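Local coordinates for FMN-dependent NADH-azoreductase 1 (Bacillus anthracis, PDB 4M0C), which probably reduces quinones and cleaves the azo bond of aromatic azo compounds, using NADH as electron donor and FMN as cofactor, at residues A[9-14]-A[44-49]. Sequence-based numbering, arbitrary orientation.
Sequences IINAHP and IEQINL. With FMN (flavin mononucleotide), chain C.
With CG anti to the backbone N (chi1 -180°) in Asn11, and beside it (chi1 -64°) in Asn48, the two amides meet across neighbouring parallel strands, their planes 86° apart. Asn48 OD1 takes two donors: Gln46 NE2 comes in the carbonyl plane, on a lone pair, at 2.8 Å, whereas Asn11 ND2 sits above that plane at 3.1 Å and also bonds to Val16 O. Asparagine suits position 11 because the oxygen of the same amide, OD1, accepts from His13 N (3.0 Å) in an Asx turn. In the loop after the carboxyl end of strand 5-11, where flavodoxin-like folds bind the flavin phosphate, the imidazole of His13 gives an almost straight NE2 bond to FMN O3P (2.6 Å). Ladder bonds such as Ile47 N to Ile9 O (2.8 Å) fix the register. Isoleucine, branched at CB, suits an extended strand: Ile9 CD1 packs on Ile44 CG2 at 3.6 Å, while on the other face Leu49 CD1 touches both Ala12 CB and Ile10 CG2. In this beta-alpha-beta unit, connecting helix 22-37 meets Ile9 and Gln46 through Phe27; Tyr116 of helix 111-120 packs against Ile10 and Ile47, and strand 97-103 bonds to Ile10 on the side away from 42-48.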
loop_
_atom_site.group_PDB
_atom_site.type_symbol
_atom_site.label_atom_id
_atom_site.label_comp_id
_atom_site.label_asym_id
_atom_site.label_seq_id
_atom_site.Cartn_x
_atom_site.Cartn_y
_atom_site.Cartn_z
ATOM N N ILE A 9 11.692 -12.357 10.486
ATOM C CA ILE A 9 12.062 -11.706 9.242
ATOM C C ILE A 9 10.829 -11.614 8.343
ATOM O O ILE A 9 10.194 -12.614 8.018
ATOM C CB ILE A 9 13.198 -12.470 8.546
ATOM C CG1 ILE A 9 14.438 -12.525 9.476
ATOM C CG2 ILE A 9 13.562 -11.805 7.234
ATOM C CD1 ILE A 9 15.394 -13.635 9.110
ATOM N N ILE A 10 10.470 -10.395 7.974
ATOM C CA ILE A 10 9.314 -10.171 7.134
ATOM C C ILE A 10 9.855 -9.765 5.762
ATOM O O ILE A 10 10.201 -8.605 5.523
ATOM C CB ILE A 10 8.412 -9.079 7.737
ATOM C CG1 ILE A 10 7.875 -9.524 9.105
ATOM C CG2 ILE A 10 7.285 -8.704 6.788
ATOM C CD1 ILE A 10 7.503 -8.352 10.027
ATOM N N ASN A 11 9.944 -10.744 4.870
ATOM C CA ASN A 11 10.526 -10.522 3.559
ATOM C C ASN A 11 9.463 -10.071 2.561
ATOM O O ASN A 11 8.675 -10.884 2.059
ATOM C CB ASN A 11 11.223 -11.814 3.090
ATOM C CG ASN A 11 11.865 -11.676 1.726
ATOM O OD1 ASN A 11 11.839 -10.599 1.117
ATOM N ND2 ASN A 11 12.447 -12.773 1.232
ATOM N N ALA A 12 9.456 -8.780 2.249
ATOM C CA ALA A 12 8.457 -8.218 1.331
ATOM C C ALA A 12 8.978 -8.058 -0.099
ATOM O O ALA A 12 8.473 -7.216 -0.859
ATOM C CB ALA A 12 7.946 -6.879 1.847
ATOM N N HIS A 13 9.974 -8.853 -0.485
ATOM C CA HIS A 13 10.496 -8.726 -1.841
ATOM C C HIS A 13 9.887 -9.784 -2.747
ATOM O O HIS A 13 9.926 -10.982 -2.427
ATOM C CB HIS A 13 12.023 -8.819 -1.887
ATOM C CG HIS A 13 12.614 -8.262 -3.146
ATOM N ND1 HIS A 13 12.406 -8.836 -4.386
ATOM C CD2 HIS A 13 13.391 -7.173 -3.363
ATOM C CE1 HIS A 13 13.035 -8.129 -5.309
ATOM N NE2 HIS A 13 13.650 -7.120 -4.714
ATOM N N PRO A 14 9.318 -9.339 -3.881
ATOM C CA PRO A 14 8.656 -10.226 -4.850
ATOM C C PRO A 14 9.554 -11.363 -5.343
ATOM O O PRO A 14 9.043 -12.450 -5.627
ATOM C CB PRO A 14 8.311 -9.284 -6.004
ATOM C CG PRO A 14 8.101 -7.965 -5.345
ATOM C CD PRO A 14 9.143 -7.916 -4.232
ATOM N N ILE A 44 14.937 -17.835 15.036
ATOM C CA ILE A 44 14.679 -16.942 13.916
ATOM C C ILE A 44 13.596 -17.530 13.009
ATOM O O ILE A 44 13.731 -18.662 12.540
ATOM C CB ILE A 44 15.960 -16.709 13.087
ATOM C CG1 ILE A 44 17.042 -16.044 13.938
ATOM C CG2 ILE A 44 15.658 -15.860 11.867
ATOM C CD1 ILE A 44 18.342 -15.808 13.187
ATOM N N GLU A 45 12.522 -16.775 12.775
ATOM C CA GLU A 45 11.490 -17.189 11.824
ATOM C C GLU A 45 11.428 -16.222 10.650
ATOM O O GLU A 45 11.799 -15.042 10.768
ATOM C CB GLU A 45 10.098 -17.325 12.491
ATOM C CG GLU A 45 10.023 -18.437 13.549
ATOM C CD GLU A 45 8.612 -18.680 14.087
ATOM O OE1 GLU A 45 7.629 -18.206 13.469
ATOM O OE2 GLU A 45 8.492 -19.352 15.138
ATOM N N GLN A 46 10.950 -16.711 9.512
ATOM C CA GLN A 46 10.869 -15.863 8.327
ATOM C C GLN A 46 9.555 -16.094 7.611
ATOM O O GLN A 46 9.120 -17.237 7.458
ATOM C CB GLN A 46 12.063 -16.129 7.389
ATOM C CG GLN A 46 11.983 -15.396 6.035
ATOM C CD GLN A 46 13.350 -15.274 5.357
ATOM O OE1 GLN A 46 14.387 -15.383 6.019
ATOM N NE2 GLN A 46 13.354 -15.048 4.028
ATOM N N ILE A 47 8.895 -15.012 7.208
ATOM C CA ILE A 47 7.733 -15.143 6.345
ATOM C C ILE A 47 8.012 -14.426 5.028
ATOM O O ILE A 47 8.376 -13.240 5.006
ATOM C CB ILE A 47 6.420 -14.633 7.016
ATOM C CG1 ILE A 47 5.185 -14.970 6.165
ATOM C CG2 ILE A 47 6.474 -13.129 7.316
ATOM C CD1 ILE A 47 3.868 -14.403 6.789
ATOM N N ASN A 48 7.866 -15.159 3.927
ATOM C CA ASN A 48 8.086 -14.582 2.610
ATOM C C ASN A 48 6.761 -14.114 2.023
ATOM O O ASN A 48 5.970 -14.930 1.553
ATOM C CB ASN A 48 8.760 -15.612 1.695
ATOM C CG ASN A 48 10.149 -15.995 2.181
ATOM O OD1 ASN A 48 10.932 -15.135 2.587
ATOM N ND2 ASN A 48 10.449 -17.299 2.174
ATOM N N LEU A 49 6.531 -12.803 2.037
ATOM C CA LEU A 49 5.225 -12.254 1.668
ATOM C C LEU A 49 4.783 -12.591 0.231
ATOM O O LEU A 49 3.578 -12.584 -0.067
ATOM C CB LEU A 49 5.184 -10.748 1.912
ATOM C CG LEU A 49 5.382 -10.243 3.344
ATOM C CD1 LEU A 49 4.958 -8.793 3.433
ATOM C CD2 LEU A 49 4.619 -11.109 4.368
HETATM N N1 FMN C . 13.129 3.670 -6.962
HETATM C C2 FMN C . 12.842 4.802 -6.223
HETATM O O2 FMN C . 13.770 5.414 -5.677
HETATM N N3 FMN C . 11.526 5.245 -6.095
HETATM C C4 FMN C . 10.498 4.547 -6.704
HETATM O O4 FMN C . 9.329 4.930 -6.584
HETATM C C4A FMN C . 10.789 3.407 -7.457
HETATM N N5 FMN C . 9.784 2.696 -8.091
HETATM C C5A FMN C . 10.091 1.559 -8.824
HETATM C C6 FMN C . 9.078 0.835 -9.448
HETATM C C7 FMN C . 9.385 -0.308 -10.182
HETATM C C7M FMN C . 8.269 -1.069 -10.847
HETATM C C8 FMN C . 10.703 -0.743 -10.299
HETATM C C8M FMN C . 11.026 -1.976 -11.099
HETATM C C9 FMN C . 11.720 -0.018 -9.679
HETATM C C9A FMN C . 11.414 1.130 -8.934
HETATM N N10 FMN C . 12.417 1.855 -8.310
HETATM C C10 FMN C . 12.109 2.978 -7.580
HETATM C "C1'" FMN C . 13.856 1.426 -8.391
HETATM C "C2'" FMN C . 14.116 0.345 -7.338
HETATM O "O2'" FMN C . 13.789 0.791 -6.029
HETATM C "C3'" FMN C . 15.584 -0.035 -7.383
HETATM O "O3'" FMN C . 15.821 -0.704 -8.605
HETATM C "C4'" FMN C . 15.949 -0.940 -6.220
HETATM O "O4'" FMN C . 17.334 -1.220 -6.276
HETATM C "C5'" FMN C . 15.194 -2.263 -6.277
HETATM O "O5'" FMN C . 15.575 -3.038 -5.159
HETATM P P FMN C . 15.999 -4.579 -5.340
HETATM O O1P FMN C . 17.283 -4.579 -6.123
HETATM O O2P FMN C . 16.211 -5.211 -3.974
HETATM O O3P FMN C . 14.921 -5.300 -6.114
#